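Local coordinates for anthrone oxidase-like protein (PDB 5F9P) that probably acts as an oxygenase that cleaves a carbon-carbon bond, opening ring B, in atypical angucycline biosynthesis, at residues S178-K183 / E187-Q192; A147-A150 / G154-A157. All blocks are in the same frame, centred on the assembly; numbering follows the deposited sequence.

The centres of both contacts lie about 17 Å from the centre of the chain, on one side of it, at the ends of neighbouring barrel strands: contact 2 where strand 155-167 begins, contact 1 where strand 172-180 runs out into helix 183-190. Contact 2 is the more buried and joins only apolar side chains, with the Leu149 carbonyl oxygen also against the phenyl ring. Contact 1 is mixed, with an aromatic pair on its inner side and a chain of charged groups farther out. The strand ends are tied by a salt bridge from Arg156 NE to Asp181 OD1 (2.7 Å) and a probable hydrogen bond from Asp181 N to Gly154 O (2.8 Å).

Contact 1: residues S178-K183 / E187-Q192; sequences SQWDSK and EAYRDQ
Trp180 and Tyr189 make the tight half of this contact, a strand-to-helix corner of an antiparallel barrel, consistent with the alpha-beta barrel of the antibiotic biosynthesis monooxygenase family, in which the last residue of strand 172-180 meets the helix that follows it. Their ring planes are turned by only 27°, but the rings are slid apart (centroids 5.2 Å from each other) and barely overlap. The touching is done by the far corner of the indole: Trp180 CH2 reaches Tyr189 CD2 at 3.5 Å, and Trp180 CZ3 meets Tyr189 CB. Tyrosine reaches the strand because its CG lies anti to the backbone N (chi1 171°), which carries the ring off the helix. Tryptophan suits the buried side, as its long six-membered end reaches the tyrosine ring, and its one polar atom is satisfied by its own strand: NE1 donates to Ser178 OG at 2.9 Å.

Between the halves runs the first-turn helical bond, from Glu187 N to Lys183 O (2.9 Å). Ser182 caps the start of the helix, bonding through its hydroxyl to Ala185 N.

The looser side, partly open to solvent, is held by charge. The extended Lys183 chain bends at its last torsion and brings NZ to Glu187 OE2 at 3.0 Å, coming from above the carboxylate plane. Arg190 NH1 adds a long, purely electrostatic approach to that same oxygen, and both cations probably stabilise the negative carboxylate. Arg190 grips Asp191, just past the helix, side-on: NE binds OD1, and NH2 meets OD2 at 2.9 Å on the syn side of the carboxylate.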
loop_
_atom_site.group_PDB
_atom_site.type_symbol
_atom_site.label_atom_id
_atom_site.label_comp_id
_atom_site.label_asym_id
_atom_site.label_seq_id
_atom_site.Cartn_x
_atom_site.Cartn_y
_atom_site.Cartn_z
ATOM N N SER A 178 2.901 -0.419 6.990
ATOM C CA SER A 178 3.930 -0.901 7.903
ATOM C C SER A 178 4.271 -2.392 7.736
ATOM O O SER A 178 3.453 -3.184 7.260
ATOM C CB SER A 178 3.574 -0.582 9.368
ATOM O OG SER A 178 2.352 -1.167 9.794
ATOM N N GLN A 179 5.489 -2.750 8.137
ATOM C CA GLN A 179 5.985 -4.124 8.079
ATOM C C GLN A 179 6.304 -4.671 9.475
ATOM O O GLN A 179 6.899 -3.974 10.304
ATOM C CB GLN A 179 7.253 -4.193 7.229
ATOM C CG GLN A 179 7.069 -3.729 5.795
ATOM C CD GLN A 179 8.383 -3.692 5.037
ATOM O OE1 GLN A 179 9.421 -3.332 5.591
ATOM N NE2 GLN A 179 8.344 -4.080 3.768
ATOM N N TRP A 180 5.940 -5.933 9.708
ATOM C CA TRP A 180 6.062 -6.556 11.019
ATOM C C TRP A 180 6.689 -7.960 10.904
ATOM O O TRP A 180 6.665 -8.564 9.826
ATOM C CB TRP A 180 4.672 -6.632 11.666
ATOM C CG TRP A 180 4.077 -5.271 11.903
ATOM C CD1 TRP A 180 3.400 -4.488 11.002
ATOM C CD2 TRP A 180 4.115 -4.537 13.126
ATOM N NE1 TRP A 180 3.016 -3.306 11.599
ATOM C CE2 TRP A 180 3.459 -3.307 12.899
ATOM C CE3 TRP A 180 4.656 -4.796 14.394
ATOM C CZ2 TRP A 180 3.320 -2.342 13.895
ATOM C CZ3 TRP A 180 4.517 -3.830 15.387
ATOM C CH2 TRP A 180 3.852 -2.621 15.127
ATOM N N ASP A 181 7.251 -8.469 12.004
ATOM C CA ASP A 181 7.882 -9.792 12.005
ATOM C C ASP A 181 6.888 -10.886 11.697
ATOM O O ASP A 181 7.236 -11.897 11.092
ATOM C CB ASP A 181 8.518 -10.113 13.365
ATOM C CG ASP A 181 9.846 -9.419 13.570
ATOM O OD1 ASP A 181 10.385 -8.892 12.576
ATOM O OD2 ASP A 181 10.356 -9.410 14.722
ATOM N N SER A 182 5.659 -10.699 12.160
ATOM C CA SER A 182 4.648 -11.736 12.084
ATOM C C SER A 182 3.266 -11.178 12.379
ATOM O O SER A 182 3.134 -10.071 12.895
ATOM C CB SER A 182 4.955 -12.834 13.100
ATOM O OG SER A 182 4.939 -12.316 14.421
ATOM N N LYS A 183 2.241 -11.962 12.049
ATOM C CA LYS A 183 0.871 -11.652 12.427
ATOM C C LYS A 183 0.821 -11.455 13.946
ATOM O O LYS A 183 0.188 -10.525 14.456
ATOM C CB LYS A 183 -0.039 -12.814 12.013
ATOM C CG LYS A 183 -1.545 -12.581 12.148
ATOM C CD LYS A 183 -2.275 -13.711 11.433
ATOM C CE LYS A 183 -3.672 -13.324 11.038
ATOM N NZ LYS A 183 -4.574 -13.370 12.230
ATOM N N GLU A 187 -0.426 -8.131 16.042
ATOM C CA GLU A 187 -1.661 -8.121 16.818
ATOM C C GLU A 187 -1.382 -7.841 18.295
ATOM O O GLU A 187 -2.200 -7.227 18.978
ATOM C CB GLU A 187 -2.443 -9.420 16.607
ATOM C CG GLU A 187 -2.823 -9.628 15.149
ATOM C CD GLU A 187 -3.638 -10.876 14.926
ATOM O OE1 GLU A 187 -3.510 -11.818 15.728
ATOM O OE2 GLU A 187 -4.413 -10.913 13.949
ATOM N N ALA A 188 -0.218 -8.270 18.776
ATOM C CA ALA A 188 0.202 -7.918 20.131
ATOM C C ALA A 188 0.267 -6.405 20.293
ATOM O O ALA A 188 -0.241 -5.860 21.269
ATOM C CB ALA A 188 1.543 -8.560 20.474
ATOM N N TYR A 189 0.893 -5.724 19.338
ATOM C CA TYR A 189 0.925 -4.263 19.343
ATOM C C TYR A 189 -0.463 -3.661 19.147
ATOM O O TYR A 189 -0.906 -2.834 19.944
ATOM C CB TYR A 189 1.883 -3.719 18.271
ATOM C CG TYR A 189 1.781 -2.215 18.105
ATOM C CD1 TYR A 189 2.337 -1.353 19.045
ATOM C CD2 TYR A 189 1.111 -1.655 17.018
ATOM C CE1 TYR A 189 2.244 0.033 18.901
ATOM C CE2 TYR A 189 1.004 -0.277 16.874
ATOM C CZ TYR A 189 1.566 0.561 17.819
ATOM O OH TYR A 189 1.457 1.928 17.665
ATOM N N ARG A 190 -1.142 -4.074 18.083
ATOM C CA ARG A 190 -2.462 -3.551 17.762
ATOM C C ARG A 190 -3.358 -3.532 19.000
ATOM O O ARG A 190 -4.065 -2.552 19.254
ATOM C CB ARG A 190 -3.115 -4.402 16.673
ATOM C CG ARG A 190 -4.487 -3.928 16.226
ATOM C CD ARG A 190 -5.193 -4.997 15.389
ATOM N NE ARG A 190 -5.513 -6.183 16.184
ATOM C CZ ARG A 190 -5.925 -7.345 15.678
ATOM N NH1 ARG A 190 -6.061 -7.500 14.360
ATOM N NH2 ARG A 190 -6.187 -8.364 16.490
ATOM N N ASP A 191 -3.301 -4.615 19.771
ATOM C CA ASP A 191 -4.269 -4.856 20.836
ATOM C C ASP A 191 -3.800 -4.412 22.220
ATOM O O ASP A 191 -4.440 -4.751 23.215
ATOM C CB ASP A 191 -4.687 -6.344 20.863
ATOM C CG ASP A 191 -5.470 -6.757 19.616
ATOM O OD1 ASP A 191 -6.122 -5.879 19.010
ATOM O OD2 ASP A 191 -5.428 -7.949 19.227
ATOM N N GLN A 192 -2.696 -3.668 22.300
ATOM C CA GLN A 192 -2.239 -3.175 23.590
ATOM C C GLN A 192 -3.395 -2.476 24.294
ATOM O O GLN A 192 -4.141 -1.727 23.664
ATOM C CB GLN A 192 -1.094 -2.176 23.430
ATOM C CG GLN A 192 0.238 -2.788 23.053
ATOM C CD GLN A 192 1.312 -1.743 22.822
ATOM O OE1 GLN A 192 1.019 -0.586 22.500
ATOM N NE2 GLN A 192 2.569 -2.147 22.978
#

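Contact 2: residues A147-A150 / G154-A157; sequences AFLA and GFRA
At the entry to barrel strand 155-167, a 3-10 turn that includes Leu149 and Ala150 is packed against the first side chain of the strand, Phe155. The phenyl ring is the meeting point. Leu149 CB sits almost squarely above it, 3.9 Å from the centroid and 9° off the ring normal, a CH-pi contact over the face. Leucine fits because its beta methylene covers the centre while CD1 reaches the rim at CE1. The backbone of the turn presses in as well: Leu149 O comes to 3.2 Å from Phe155 CD2, and Ala150 CA to 3.6 Å from the same carbon. Here alanine is suitably small, since its backbone is what closes on the ring, and its methyl, directed away, leaves CB 4.5 Å from Phe155 CE2.

The strand itself is irregular at this point. Arg156 and Ala157 together face Gln179, a classic beta bulge near the start of strand 155-167, where it pairs with strand 172-180. Phe155, just before the bulge, has CG anti to its own nitrogen (chi1 166°), which sends the ring across to the turn; its second face is met by Ala157 N, 3.5 Å above the plane and toward the rim. Gly154 takes a positive phi of 93°, where a beta carbon would be jammed against the preceding carbonyl oxygen, so glycine can make the bend into the strand. Arg156 is directed away from the turn, and its guanidinium is held by Asp121, among others, through a salt bridge from NH1.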
loop_
_atom_site.group_PDB
_atom_site.type_symbol
_atom_site.label_atom_id
_atom_site.label_comp_id
_atom_site.label_asym_id
_atom_site.label_seq_id
_atom_site.Cartn_x
_atom_site.Cartn_y
_atom_site.Cartn_z
ATOM N N ALA A 147 7.654 7.973 15.922
ATOM C CA ALA A 147 9.032 7.527 16.053
ATOM C C ALA A 147 9.135 6.367 17.053
ATOM O O ALA A 147 10.017 5.520 16.934
ATOM C CB ALA A 147 9.933 8.694 16.474
ATOM N N PHE A 148 8.226 6.311 18.024
ATOM C CA PHE A 148 8.285 5.266 19.048
ATOM C C PHE A 148 8.197 3.864 18.447
ATOM O O PHE A 148 8.607 2.891 19.075
ATOM C CB PHE A 148 7.147 5.426 20.071
ATOM C CG PHE A 148 5.790 5.141 19.493
ATOM C CD1 PHE A 148 5.045 6.155 18.903
ATOM C CD2 PHE A 148 5.278 3.849 19.497
ATOM C CE1 PHE A 148 3.796 5.890 18.345
ATOM C CE2 PHE A 148 4.037 3.577 18.941
ATOM C CZ PHE A 148 3.293 4.598 18.362
ATOM N N LEU A 149 7.626 3.753 17.249
ATOM C CA LEU A 149 7.406 2.441 16.636
ATOM C C LEU A 149 8.704 1.649 16.515
ATOM O O LEU A 149 8.710 0.438 16.687
ATOM C CB LEU A 149 6.758 2.581 15.258
ATOM C CG LEU A 149 5.260 2.893 15.157
ATOM C CD1 LEU A 149 4.925 3.193 13.704
ATOM C CD2 LEU A 149 4.416 1.737 15.700
ATOM N N ALA A 150 9.799 2.345 16.219
ATOM C CA ALA A 150 11.089 1.691 16.007
ATOM C C ALA A 150 11.540 0.856 17.204
ATOM O O ALA A 150 12.395 -0.022 17.061
ATOM C CB ALA A 150 12.160 2.718 15.640
ATOM N N GLY A 154 9.079 -6.440 17.151
ATOM C CA GLY A 154 8.530 -7.050 15.951
ATOM C C GLY A 154 8.267 -6.042 14.849
ATOM O O GLY A 154 7.951 -6.402 13.710
ATOM N N PHE A 155 8.394 -4.766 15.183
ATOM C CA PHE A 155 8.193 -3.732 14.188
ATOM C C PHE A 155 9.396 -3.693 13.264
ATOM O O PHE A 155 10.539 -3.715 13.734
ATOM C CB PHE A 155 8.001 -2.367 14.843
ATOM C CG PHE A 155 8.115 -1.220 13.875
ATOM C CD1 PHE A 155 7.034 -0.850 13.085
ATOM C CD2 PHE A 155 9.312 -0.528 13.736
ATOM C CE1 PHE A 155 7.144 0.213 12.189
ATOM C CE2 PHE A 155 9.424 0.531 12.843
ATOM C CZ PHE A 155 8.334 0.895 12.061
ATOM N N ARG A 156 9.154 -3.630 11.959
ATOM C CA ARG A 156 10.260 -3.537 11.002
ATOM C C ARG A 156 10.378 -2.184 10.314
ATOM O O ARG A 156 11.480 -1.634 10.205
ATOM C CB ARG A 156 10.153 -4.634 9.941
ATOM C CG ARG A 156 10.293 -6.038 10.500
ATOM C CD ARG A 156 10.164 -7.075 9.380
ATOM N NE ARG A 156 10.430 -8.414 9.885
ATOM C CZ ARG A 156 10.455 -9.504 9.133
ATOM N NH1 ARG A 156 10.214 -9.417 7.823
ATOM N NH2 ARG A 156 10.717 -10.676 9.696
ATOM N N ALA A 157 9.255 -1.654 9.830
ATOM C CA ALA A 157 9.297 -0.421 9.041
ATOM C C ALA A 157 7.930 0.227 8.865
ATOM O O ALA A 157 6.885 -0.431 9.009
ATOM C CB ALA A 157 9.946 -0.685 7.655
#